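Local coordinates for protein acyl-coenzyme A oxidase 1 (Yarrowia lipolytica, PDB 5Y9D) that oxidises 2,3-saturated acyl-CoAs to trans-2-enoyl-CoAs with an FAD cofactor, passing the electrons to O2 to give H2O2 in peroxisomal fatty acid beta-oxidation, at residues E181-Y186 / K222-G227; V249-G254 / T273-P278; S576-I581 / H591-A596; M284-V289 / L392-P397. All coordinates share one frame; numbering follows the deposited sequence.

Contacts 1 and 2 fall in the acyl-CoA dehydrogenase middle domain, their centres about 15 Å apart, and both reach the mixed sheet: contact 1 joins strands 183-187 and 216-225, and contact 2 sets strand 275-278 of that sheet against strand 251-255 of the three-stranded sheet. The chain then runs into 284-289, which contact 4 ties to the loop between helices 355-391 and 400-437, linking beta domain and C-alpha1 region; contact 4 touches contact 1 where V289 packs on L223. Contact 3, last along the chain, pairs helices 558-581 and 589-606 about 53 Å from contact 1, centre to centre, across the chain's middle. The four thus sample beta domain, interdomain link and C-terminal helices.

Contact 1 (E181-Y186 / K222-G227); sequences ETTATY and KLIVHG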
loop_
_atom_site.group_PDB
_atom_site.type_symbol
_atom_site.label_atom_id
_atom_site.label_comp_id
_atom_site.label_asym_id
_atom_site.label_seq_id
_atom_site.Cartn_x
_atom_site.Cartn_y
_atom_site.Cartn_z
ATOM N N GLU A 181 -5.265 10.445 29.404
ATOM C CA GLU A 181 -5.003 10.102 30.769
ATOM C C GLU A 181 -4.069 11.100 31.432
ATOM O O GLU A 181 -4.029 11.186 32.645
ATOM C CB GLU A 181 -4.477 8.666 30.845
ATOM C CG GLU A 181 -5.530 7.569 30.762
ATOM C CD GLU A 181 -4.923 6.175 30.998
ATOM O OE1 GLU A 181 -4.147 5.657 30.139
ATOM O OE2 GLU A 181 -5.190 5.578 32.069
ATOM N N THR A 182 -3.337 11.875 30.659
ATOM C CA THR A 182 -2.506 12.957 31.204
ATOM C C THR A 182 -3.342 13.984 31.930
ATOM O O THR A 182 -4.355 14.405 31.413
ATOM C CB THR A 182 -1.804 13.721 30.088
ATOM O OG1 THR A 182 -0.828 12.881 29.471
ATOM C CG2 THR A 182 -1.121 14.951 30.639
ATOM N N THR A 183 -2.891 14.448 33.095
ATOM C CA THR A 183 -3.697 15.375 33.888
ATOM C C THR A 183 -3.131 16.756 33.991
ATOM O O THR A 183 -1.921 16.928 34.077
ATOM C CB THR A 183 -3.849 14.900 35.354
ATOM O OG1 THR A 183 -2.580 14.964 36.031
ATOM C CG2 THR A 183 -4.481 13.489 35.444
ATOM N N ALA A 184 -4.036 17.721 34.119
ATOM C CA ALA A 184 -3.708 19.100 34.455
ATOM C C ALA A 184 -4.524 19.526 35.671
ATOM O O ALA A 184 -5.672 19.991 35.534
ATOM C CB ALA A 184 -4.036 20.017 33.296
ATOM N N THR A 185 -3.934 19.401 36.855
ATOM C CA THR A 185 -4.688 19.611 38.065
ATOM C C THR A 185 -4.282 20.937 38.686
ATOM O O THR A 185 -3.099 21.217 38.852
ATOM C CB THR A 185 -4.617 18.418 39.050
ATOM O OG1 THR A 185 -4.613 18.896 40.392
ATOM C CG2 THR A 185 -3.408 17.567 38.844
ATOM N N TYR A 186 -5.307 21.740 39.009
ATOM C CA TYR A 186 -5.162 23.155 39.352
ATOM C C TYR A 186 -4.691 23.312 40.771
ATOM O O TYR A 186 -5.116 22.582 41.635
ATOM C CB TYR A 186 -6.479 23.921 39.191
ATOM C CG TYR A 186 -6.315 25.374 39.585
ATOM C CD1 TYR A 186 -5.487 26.218 38.852
ATOM C CD2 TYR A 186 -6.930 25.891 40.728
ATOM C CE1 TYR A 186 -5.308 27.542 39.219
ATOM C CE2 TYR A 186 -6.754 27.214 41.110
ATOM C CZ TYR A 186 -5.944 28.031 40.349
ATOM O OH TYR A 186 -5.753 29.331 40.709
ATOM N N LYS A 222 -6.540 16.306 30.972
ATOM C CA LYS A 222 -7.745 16.435 31.770
ATOM C C LYS A 222 -7.538 17.497 32.811
ATOM O O LYS A 222 -6.618 17.426 33.632
ATOM C CB LYS A 222 -8.127 15.108 32.413
ATOM C CG LYS A 222 -8.589 14.088 31.399
ATOM C CD LYS A 222 -9.707 14.677 30.546
ATOM C CE LYS A 222 -10.383 13.642 29.681
ATOM N NZ LYS A 222 -10.812 12.477 30.508
ATOM N N LEU A 223 -8.394 18.510 32.733
ATOM C CA LEU A 223 -8.375 19.643 33.642
ATOM C C LEU A 223 -8.977 19.201 34.967
ATOM O O LEU A 223 -10.186 18.908 35.037
ATOM C CB LEU A 223 -9.233 20.732 33.031
ATOM C CG LEU A 223 -9.570 21.920 33.900
ATOM C CD1 LEU A 223 -8.269 22.607 34.240
ATOM C CD2 LEU A 223 -10.511 22.822 33.110
ATOM N N ILE A 224 -8.151 19.113 36.014
ATOM C CA ILE A 224 -8.677 18.680 37.297
ATOM C C ILE A 224 -8.671 19.834 38.282
ATOM O O ILE A 224 -7.641 20.400 38.534
ATOM C CB ILE A 224 -7.943 17.468 37.907
ATOM C CG1 ILE A 224 -7.525 16.437 36.855
ATOM C CG2 ILE A 224 -8.837 16.790 38.937
ATOM C CD1 ILE A 224 -8.648 15.847 36.037
ATOM N N VAL A 225 -9.838 20.152 38.833
ATOM C CA VAL A 225 -10.014 21.203 39.855
ATOM C C VAL A 225 -10.858 20.621 40.996
ATOM O O VAL A 225 -11.939 20.060 40.764
ATOM C CB VAL A 225 -10.724 22.468 39.292
ATOM C CG1 VAL A 225 -10.608 23.635 40.270
ATOM C CG2 VAL A 225 -10.145 22.890 37.949
ATOM N N HIS A 226 -10.353 20.733 42.223
ATOM C CA HIS A 226 -11.049 20.219 43.415
ATOM C C HIS A 226 -11.574 18.793 43.259
ATOM O O HIS A 226 -12.685 18.467 43.706
ATOM C CB HIS A 226 -12.201 21.147 43.770
ATOM C CG HIS A 226 -11.771 22.556 44.000
ATOM N ND1 HIS A 226 -10.674 22.874 44.766
ATOM C CD2 HIS A 226 -12.288 23.729 43.570
ATOM C CE1 HIS A 226 -10.526 24.186 44.796
ATOM N NE2 HIS A 226 -11.492 24.730 44.076
ATOM N N GLY A 227 -10.762 17.955 42.615
ATOM C CA GLY A 227 -11.042 16.534 42.451
ATOM C C GLY A 227 -12.014 16.201 41.350
ATOM O O GLY A 227 -12.417 15.057 41.219
#
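T185 and I224 meet flank to flank across two parallel strands, their CB atoms 3.6 Å apart on the face of the sheet that also carries T183 and K222. I224 lays CG1 beside its own backbone N (chi1 -38°), which turns that branch back past T185 CB at 4.1 Å and toward T183. A184 and L223 point to the other face, where F193, I195 and F235 of the neighbouring strands cover them. At the far end Y186 touches V225 through its CB, 4.0 Å from V225 CG2. With CG anti to the backbone N (chi1 179°), the Y186 ring swings away, and its OH reaches D191 beyond the pair. K222 likewise leads away from T183: its bent chain delivers NZ to the carbonyl of K178.

Four backbone hydrogen bonds hold these side chains in step. K222 N binds T182 O at 2.9 Å in the carbonyl plane, and Y186 N meets I224 O almost head-on, with a C=O...N angle of 178°. Between them A184 uses both its polar atoms, its N to K222 O and its O to I224 N, the latter donor standing above the carbonyl plane. T182 itself is held through OG1 by E170. One residue gripping alternate residues of its neighbour is the signature of a parallel beta pair, here strands 183-187 and 216-225 in the beta domain of the acyl-CoA dehydrogenase and oxidase fold.

Contact 2 (V249-G254 / T273-P278); sequences VGVSIG and TNVRIP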
loop_
_atom_site.group_PDB
_atom_site.type_symbol
_atom_site.label_atom_id
_atom_site.label_comp_id
_atom_site.label_asym_id
_atom_site.label_seq_id
_atom_site.Cartn_x
_atom_site.Cartn_y
_atom_site.Cartn_z
ATOM N N VAL A 249 12.798 20.796 34.121
ATOM C CA VAL A 249 12.592 19.881 35.240
ATOM C C VAL A 249 11.197 19.224 35.187
ATOM O O VAL A 249 10.179 19.907 34.968
ATOM C CB VAL A 249 12.832 20.583 36.590
ATOM C CG1 VAL A 249 11.697 21.563 36.908
ATOM C CG2 VAL A 249 12.994 19.547 37.706
ATOM N N GLY A 250 11.186 17.892 35.338
ATOM C CA GLY A 250 9.969 17.076 35.220
ATOM C C GLY A 250 9.558 16.679 33.802
ATOM O O GLY A 250 8.646 15.913 33.632
ATOM N N VAL A 251 10.210 17.223 32.783
ATOM C CA VAL A 251 9.913 16.917 31.399
ATOM C C VAL A 251 10.889 15.856 30.880
ATOM O O VAL A 251 12.119 16.081 30.854
ATOM C CB VAL A 251 10.086 18.184 30.542
ATOM C CG1 VAL A 251 9.811 17.903 29.068
ATOM C CG2 VAL A 251 9.166 19.277 31.061
ATOM N N SER A 252 10.334 14.730 30.434
ATOM C CA SER A 252 11.108 13.619 29.895
ATOM C C SER A 252 10.765 13.388 28.440
ATOM O O SER A 252 9.611 13.183 28.130
ATOM C CB SER A 252 10.737 12.348 30.646
ATOM O OG SER A 252 11.475 12.222 31.836
ATOM N N ILE A 253 11.773 13.361 27.571
ATOM C CA ILE A 253 11.603 13.180 26.109
ATOM C C ILE A 253 12.610 12.176 25.500
ATOM O O ILE A 253 13.782 12.107 25.890
ATOM C CB ILE A 253 11.804 14.517 25.358
ATOM C CG1 ILE A 253 10.878 15.605 25.923
ATOM C CG2 ILE A 253 11.668 14.357 23.850
ATOM C CD1 ILE A 253 9.925 16.232 24.979
ATOM N N GLY A 254 12.140 11.400 24.531
ATOM C CA GLY A 254 13.027 10.602 23.692
ATOM C C GLY A 254 12.487 10.511 22.298
ATOM O O GLY A 254 11.399 10.985 22.007
ATOM N N THR A 273 6.307 14.849 34.836
ATOM C CA THR A 273 6.237 14.544 36.271
ATOM C C THR A 273 6.164 15.836 37.111
ATOM O O THR A 273 7.190 16.478 37.314
ATOM C CB THR A 273 7.454 13.734 36.784
ATOM O OG1 THR A 273 7.492 12.448 36.178
ATOM C CG2 THR A 273 7.312 13.484 38.275
ATOM N N ASN A 274 4.963 16.171 37.601
ATOM C CA ASN A 274 4.659 17.410 38.400
ATOM C C ASN A 274 5.317 18.617 37.827
ATOM O O ASN A 274 6.141 19.269 38.477
ATOM C CB ASN A 274 4.993 17.286 39.910
ATOM C CG ASN A 274 4.041 16.347 40.648
ATOM O OD1 ASN A 274 3.310 16.781 41.540
ATOM N ND2 ASN A 274 4.047 15.034 40.277
ATOM N N VAL A 275 4.993 18.865 36.568
ATOM C CA VAL A 275 5.460 20.052 35.878
ATOM C C VAL A 275 4.493 21.211 36.072
ATOM O O VAL A 275 3.310 21.104 35.766
ATOM C CB VAL A 275 5.664 19.782 34.388
ATOM C CG1 VAL A 275 5.977 21.074 33.664
ATOM C CG2 VAL A 275 6.795 18.801 34.217
ATOM N N ARG A 276 5.027 22.326 36.550
ATOM C CA ARG A 276 4.222 23.456 36.960
ATOM C C ARG A 276 4.232 24.450 35.855
ATOM O O ARG A 276 5.295 24.809 35.341
ATOM C CB ARG A 276 4.744 24.038 38.266
ATOM C CG ARG A 276 4.669 23.010 39.387
ATOM C CD ARG A 276 4.892 23.602 40.768
ATOM N NE ARG A 276 4.363 22.690 41.805
ATOM C CZ ARG A 276 3.194 22.820 42.451
ATOM N NH1 ARG A 276 2.375 23.853 42.230
ATOM N NH2 ARG A 276 2.847 21.910 43.342
ATOM N N ILE A 277 3.029 24.820 35.437
ATOM C CA ILE A 277 2.846 25.937 34.539
ATOM C C ILE A 277 1.912 26.984 35.193
ATOM O O ILE A 277 1.052 26.643 35.985
ATOM C CB ILE A 277 2.311 25.490 33.151
ATOM C CG1 ILE A 277 0.978 24.780 33.274
ATOM C CG2 ILE A 277 3.314 24.582 32.452
ATOM C CD1 ILE A 277 0.376 24.410 31.940
ATOM N N PRO A 278 2.081 28.257 34.858
ATOM C CA PRO A 278 1.058 29.170 35.357
ATOM C C PRO A 278 -0.316 28.878 34.782
ATOM O O PRO A 278 -0.445 28.204 33.769
ATOM C CB PRO A 278 1.544 30.555 34.906
ATOM C CG PRO A 278 2.638 30.305 33.915
ATOM C CD PRO A 278 3.196 28.947 34.194
#
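G250 and T273 share the hydrogen bond that joins these segments: T273 N donates a hydrogen bond to G250 O at 2.8 Å, in the carbonyl plane and on a lone pair, with an N-H...O angle of 161°. A softer CA-H...O contact runs the other way, from G250 CA to T273 O at 3.5 Å. G250 has a positive phi of 83°, and a CB on it would clash with T273 O and V275 CG2, so the close approach depends on the missing side chain.

The bond extends the antiparallel pairing of strands 251-255 and 268-272, in which S252 pairs with Q271 and G254 with W269. Beyond T273 the chain turns through N274 into strand 275-278, which leaves for the mixed sheet and pairs with strand 192-196, so the contact sits where the two sheets of the beta domain part.

Apolar packing is carried by one methyl. V275 holds CG2 beside its backbone N, with CG1 anti to it (chi1 173°), and this directs CG2 onto the G250 peptide, 3.5 Å from both G250 C and G250 O. The same methyl meets V251 CG2 at 4.0 Å, the two side chains slanting across one another. Farther out, V275 rests on V237 and V251 on L239.

Contact 3 (S576-I581 / H591-A596); sequences SFYARI and HLLKLA
A596 CB is the small knob of this contact, set into a hollow walled by F577, Y578 and I581 of the facing helix. The F577 ring presents one face to it, with the methyl 4.2 Å above the ring plane and toward the rim. With chi1 at -159°, F577 carries its ring away from its own N and across to the backbone of L592 and A596. Y578 closes another side of the hollow, its CE1 and CZ against the methyl, while I581 CD1 fills in at 3.7 Å from A596 CB.

The segments belong to helices 558-581 and 589-606, an antiparallel hairpin in the C-terminal helical part of acyl-CoA oxidase; the axes of 576-581 and 591-596 approach to 10.2 Å, at 170° between their directions.

In return, I581 bulges between L592 and L593: its CD1 lies 3.7 Å from L592 CB, and CG2 3.7 Å from L593 CG. L593 CD2 comes up to the Y578 ring at its edge, 4.2 Å from CE1, the two side chains nearly perpendicular. Replacing Y578 by an alanine would probably expose A596 CB and L593 CD2 to a gap and leave N597 OD1 without the phenol OH that it bonds. P519, L522 and V523 of helix 519-544 pack on Y578, and Y369, A370 and M373 of helix 355-391 on F577.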
loop_
_atom_site.group_PDB
_atom_site.type_symbol
_atom_site.label_atom_id
_atom_site.label_comp_id
_atom_site.label_asym_id
_atom_site.label_seq_id
_atom_site.Cartn_x
_atom_site.Cartn_y
_atom_site.Cartn_z
ATOM N N SER A 576 -19.634 17.617 -7.309
ATOM C CA SER A 576 -18.797 18.809 -7.328
ATOM C C SER A 576 -18.026 18.962 -8.637
ATOM O O SER A 576 -17.814 20.071 -9.096
ATOM C CB SER A 576 -17.827 18.821 -6.149
ATOM O OG SER A 576 -18.531 18.663 -4.932
ATOM N N PHE A 577 -17.619 17.853 -9.231
ATOM C CA PHE A 577 -16.913 17.883 -10.504
ATOM C C PHE A 577 -17.812 18.422 -11.596
ATOM O O PHE A 577 -17.400 19.296 -12.353
ATOM C CB PHE A 577 -16.431 16.483 -10.885
ATOM C CG PHE A 577 -15.305 16.457 -11.882
ATOM C CD1 PHE A 577 -14.816 17.622 -12.486
ATOM C CD2 PHE A 577 -14.755 15.250 -12.251
ATOM C CE1 PHE A 577 -13.790 17.565 -13.400
ATOM C CE2 PHE A 577 -13.735 15.191 -13.177
ATOM C CZ PHE A 577 -13.242 16.354 -13.742
ATOM N N TYR A 578 -19.047 17.930 -11.666
ATOM C CA TYR A 578 -20.018 18.449 -12.668
ATOM C C TYR A 578 -20.366 19.923 -12.477
ATOM O O TYR A 578 -20.556 20.641 -13.435
ATOM C CB TYR A 578 -21.313 17.638 -12.623
ATOM C CG TYR A 578 -21.195 16.316 -13.307
ATOM C CD1 TYR A 578 -20.803 16.244 -14.623
ATOM C CD2 TYR A 578 -21.493 15.132 -12.645
ATOM C CE1 TYR A 578 -20.692 15.031 -15.261
ATOM C CE2 TYR A 578 -21.401 13.915 -13.295
ATOM C CZ TYR A 578 -21.003 13.881 -14.611
ATOM O OH TYR A 578 -20.886 12.695 -15.277
ATOM N N ALA A 579 -20.472 20.348 -11.228
ATOM C CA ALA A 579 -20.795 21.724 -10.919
ATOM C C ALA A 579 -19.708 22.663 -11.431
ATOM O O ALA A 579 -20.015 23.784 -11.821
ATOM C CB ALA A 579 -20.980 21.900 -9.416
ATOM N N ARG A 580 -18.448 22.214 -11.416
ATOM C CA ARG A 580 -17.336 23.012 -11.976
ATOM C C ARG A 580 -17.232 22.929 -13.522
ATOM O O ARG A 580 -16.829 23.888 -14.169
ATOM C CB ARG A 580 -15.979 22.593 -11.366
ATOM C CG ARG A 580 -15.765 22.943 -9.906
ATOM C CD ARG A 580 -15.194 24.321 -9.677
ATOM N NE ARG A 580 -13.756 24.424 -9.986
ATOM C CZ ARG A 580 -12.748 24.050 -9.192
ATOM N NH1 ARG A 580 -12.981 23.486 -8.014
ATOM N NH2 ARG A 580 -11.488 24.253 -9.576
ATOM N N ILE A 581 -17.557 21.775 -14.097
ATOM C CA ILE A 581 -17.535 21.576 -15.565
ATOM C C ILE A 581 -18.584 22.476 -16.246
ATOM O O ILE A 581 -18.436 22.884 -17.413
ATOM C CB ILE A 581 -17.776 20.083 -15.931
ATOM C CG1 ILE A 581 -16.761 19.203 -15.198
ATOM C CG2 ILE A 581 -17.732 19.839 -17.443
ATOM C CD1 ILE A 581 -16.333 17.938 -15.906
ATOM N N HIS A 591 -13.812 17.512 -23.066
ATOM C CA HIS A 591 -12.788 16.599 -22.537
ATOM C C HIS A 591 -12.953 16.425 -21.040
ATOM O O HIS A 591 -12.835 15.310 -20.519
ATOM C CB HIS A 591 -11.385 17.097 -22.848
ATOM C CG HIS A 591 -11.168 17.420 -24.292
ATOM N ND1 HIS A 591 -11.086 18.720 -24.757
ATOM C CD2 HIS A 591 -11.041 16.619 -25.374
ATOM C CE1 HIS A 591 -10.924 18.703 -26.068
ATOM N NE2 HIS A 591 -10.887 17.440 -26.467
ATOM N N LEU A 592 -13.223 17.531 -20.347
ATOM C CA LEU A 592 -13.535 17.467 -18.930
ATOM C C LEU A 592 -14.809 16.664 -18.681
ATOM O O LEU A 592 -14.904 15.934 -17.668
ATOM C CB LEU A 592 -13.677 18.856 -18.336
ATOM C CG LEU A 592 -12.450 19.769 -18.261
ATOM C CD1 LEU A 592 -12.943 21.099 -17.739
ATOM C CD2 LEU A 592 -11.362 19.251 -17.344
ATOM N N LEU A 593 -15.788 16.795 -19.587
ATOM C CA LEU A 593 -17.006 16.002 -19.474
ATOM C C LEU A 593 -16.702 14.523 -19.552
ATOM O O LEU A 593 -17.225 13.733 -18.763
ATOM C CB LEU A 593 -18.056 16.390 -20.515
ATOM C CG LEU A 593 -19.019 17.487 -20.032
ATOM C CD1 LEU A 593 -19.947 17.939 -21.155
ATOM C CD2 LEU A 593 -19.821 17.033 -18.814
ATOM N N LYS A 594 -15.828 14.144 -20.457
ATOM C CA LYS A 594 -15.476 12.723 -20.576
ATOM C C LYS A 594 -14.900 12.163 -19.277
ATOM O O LYS A 594 -15.319 11.095 -18.815
ATOM C CB LYS A 594 -14.504 12.484 -21.735
ATOM C CG LYS A 594 -15.063 12.974 -23.057
ATOM C CD LYS A 594 -14.901 11.963 -24.184
ATOM C CE LYS A 594 -15.715 12.373 -25.404
ATOM N NZ LYS A 594 -16.529 11.230 -25.896
ATOM N N LEU A 595 -13.961 12.893 -18.678
ATOM C CA LEU A 595 -13.397 12.495 -17.387
ATOM C C LEU A 595 -14.486 12.327 -16.310
ATOM O O LEU A 595 -14.475 11.328 -15.608
ATOM C CB LEU A 595 -12.364 13.523 -16.897
ATOM C CG LEU A 595 -11.027 13.567 -17.607
ATOM C CD1 LEU A 595 -10.259 14.797 -17.185
ATOM C CD2 LEU A 595 -10.235 12.296 -17.315
ATOM N N ALA A 596 -15.391 13.313 -16.183
ATOM C CA ALA A 596 -16.506 13.235 -15.215
ATOM C C ALA A 596 -17.325 11.969 -15.353
ATOM O O ALA A 596 -17.514 11.256 -14.374
ATOM C CB ALA A 596 -17.440 14.417 -15.352
#

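Contact 4 (M284-V289 / L392-P397); sequences MRYAKV and LNPNDP
K288 sets off with CG anti to its carbonyl carbon (chi1 -70°) and bends at chi2 and chi4, a course that carries NZ to N395. That asparagine has its CG likewise anti to the carbonyl carbon, and the two side chains come from opposite directions until K288 NZ gives a hydrogen bond to N395 OD1 at 3.1 Å. The amine lies 24° off the carbonyl plane of the amide, at a C=O...N angle of 116°. A weak second bond from NZ to M284 O, 3.3 Å away, links the amine to its own loop.

P394 supplies the apolar part. Its CG meets the edge of the Y286 ring, 3.8 Å from CE1 and near the ring plane, and comes equally close to R285 O. Behind, R285 CB covers one face of that ring. The extended R285 chain continues past L390; its NH1 lies 3.5 Å from L392 O, a near approach rather than a hydrogen bond, and its NH2 is bonded to G143 O.

The turn that presents P394 and N395 is type I, from N393 to D396, and N393 OD1 braces it by accepting from N395 N at 2.9 Å, an Asx turn. A methionine in place of K288 would probably leave N395 OD1 without this donor and the amide freer to rotate. With one hydrogen bond from the lysine to a neutral amide oxygen and P394 CG against the edge of the Y286 ring, 284-289 and 392-397 are joined by modest polar and apolar contacts.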
loop_
_atom_site.group_PDB
_atom_site.type_symbol
_atom_site.label_atom_id
_atom_site.label_comp_id
_atom_site.label_asym_id
_atom_site.label_seq_id
_atom_site.Cartn_x
_atom_site.Cartn_y
_atom_site.Cartn_z
ATOM N N MET A 284 -7.763 29.997 26.929
ATOM C CA MET A 284 -9.039 30.307 27.580
ATOM C C MET A 284 -10.001 31.131 26.741
ATOM O O MET A 284 -10.760 31.943 27.269
ATOM C CB MET A 284 -8.788 31.043 28.912
ATOM C CG MET A 284 -8.092 30.219 29.975
ATOM S SD MET A 284 -8.308 30.838 31.656
ATOM C CE MET A 284 -7.034 29.932 32.520
ATOM N N ARG A 285 -9.996 30.926 25.440
ATOM C CA ARG A 285 -10.920 31.640 24.587
ATOM C C ARG A 285 -12.355 31.209 24.931
ATOM O O ARG A 285 -13.256 32.046 25.064
ATOM C CB ARG A 285 -10.583 31.383 23.125
ATOM C CG ARG A 285 -11.133 32.420 22.174
ATOM C CD ARG A 285 -10.670 32.175 20.757
ATOM N NE ARG A 285 -11.239 33.171 19.853
ATOM C CZ ARG A 285 -10.640 34.291 19.445
ATOM N NH1 ARG A 285 -11.280 35.112 18.615
ATOM N NH2 ARG A 285 -9.418 34.611 19.848
ATOM N N TYR A 286 -12.536 29.908 25.127
ATOM C CA TYR A 286 -13.850 29.319 25.324
ATOM C C TYR A 286 -14.079 28.752 26.718
ATOM O O TYR A 286 -15.167 28.878 27.274
ATOM C CB TYR A 286 -14.053 28.189 24.313
ATOM C CG TYR A 286 -13.924 28.623 22.878
ATOM C CD1 TYR A 286 -14.594 29.742 22.419
ATOM C CD2 TYR A 286 -13.141 27.904 21.974
ATOM C CE1 TYR A 286 -14.479 30.156 21.104
ATOM C CE2 TYR A 286 -13.024 28.308 20.652
ATOM C CZ TYR A 286 -13.700 29.439 20.226
ATOM O OH TYR A 286 -13.620 29.861 18.923
ATOM N N ALA A 287 -13.067 28.092 27.255
ATOM C CA ALA A 287 -13.113 27.506 28.585
ATOM C C ALA A 287 -12.196 28.299 29.490
ATOM O O ALA A 287 -11.074 28.578 29.105
ATOM C CB ALA A 287 -12.650 26.057 28.524
ATOM N N LYS A 288 -12.667 28.641 30.693
ATOM C CA LYS A 288 -11.934 29.517 31.604
ATOM C C LYS A 288 -11.799 28.904 32.971
ATOM O O LYS A 288 -12.577 28.052 33.370
ATOM C CB LYS A 288 -12.643 30.865 31.732
ATOM C CG LYS A 288 -12.575 31.715 30.472
ATOM C CD LYS A 288 -13.961 32.185 30.023
ATOM C CE LYS A 288 -14.000 32.724 28.588
ATOM N NZ LYS A 288 -13.104 33.905 28.373
ATOM N N VAL A 289 -10.790 29.345 33.689
ATOM C CA VAL A 289 -10.589 28.963 35.055
ATOM C C VAL A 289 -10.079 30.198 35.746
ATOM O O VAL A 289 -9.122 30.811 35.268
ATOM C CB VAL A 289 -9.527 27.865 35.202
ATOM C CG1 VAL A 289 -9.286 27.564 36.676
ATOM C CG2 VAL A 289 -9.968 26.612 34.472
ATOM N N LEU A 392 -15.406 36.785 16.064
ATOM C CA LEU A 392 -16.388 36.718 17.159
ATOM C C LEU A 392 -15.712 36.756 18.537
ATOM O O LEU A 392 -14.679 36.107 18.756
ATOM C CB LEU A 392 -17.232 35.441 17.059
ATOM C CG LEU A 392 -18.403 35.497 16.076
ATOM C CD1 LEU A 392 -18.799 34.103 15.624
ATOM C CD2 LEU A 392 -19.586 36.223 16.691
ATOM N N ASN A 393 -16.314 37.518 19.455
ATOM C CA ASN A 393 -15.929 37.538 20.869
ATOM C C ASN A 393 -16.953 36.727 21.680
ATOM O O ASN A 393 -18.132 37.095 21.709
ATOM C CB ASN A 393 -15.880 38.988 21.361
ATOM C CG ASN A 393 -15.491 39.108 22.824
ATOM O OD1 ASN A 393 -15.150 38.118 23.477
ATOM N ND2 ASN A 393 -15.545 40.328 23.348
ATOM N N PRO A 394 -16.522 35.611 22.318
ATOM C CA PRO A 394 -17.450 34.814 23.152
ATOM C C PRO A 394 -17.783 35.441 24.509
ATOM O O PRO A 394 -18.646 34.928 25.229
ATOM C CB PRO A 394 -16.708 33.480 23.359
ATOM C CG PRO A 394 -15.536 33.508 22.433
ATOM C CD PRO A 394 -15.213 34.949 22.181
ATOM N N ASN A 395 -17.087 36.522 24.858
ATOM C CA ASN A 395 -17.416 37.306 26.048
ATOM C C ASN A 395 -18.391 38.460 25.768
ATOM O O ASN A 395 -18.583 39.328 26.625
ATOM C CB ASN A 395 -16.136 37.846 26.701
ATOM C CG ASN A 395 -15.456 36.821 27.580
ATOM O OD1 ASN A 395 -15.493 35.618 27.300
ATOM N ND2 ASN A 395 -14.836 37.290 28.663
ATOM N N ASP A 396 -19.000 38.470 24.579
ATOM C CA ASP A 396 -20.033 39.448 24.257
ATOM C C ASP A 396 -21.425 38.778 24.215
ATOM O O ASP A 396 -21.649 37.850 23.424
ATOM C CB ASP A 396 -19.724 40.159 22.935
ATOM C CG ASP A 396 -20.397 41.524 22.834
ATOM O OD1 ASP A 396 -21.505 41.695 23.392
ATOM O OD2 ASP A 396 -19.817 42.434 22.199
ATOM N N PRO A 397 -22.359 39.235 25.084
ATOM C CA PRO A 397 -23.726 38.707 25.040
ATOM C C PRO A 397 -24.465 39.061 23.749
ATOM O O PRO A 397 -25.249 38.254 23.262
ATOM C CB PRO A 397 -24.401 39.364 26.253
ATOM C CG PRO A 397 -23.589 40.582 26.540
ATOM C CD PRO A 397 -22.183 40.191 26.197
#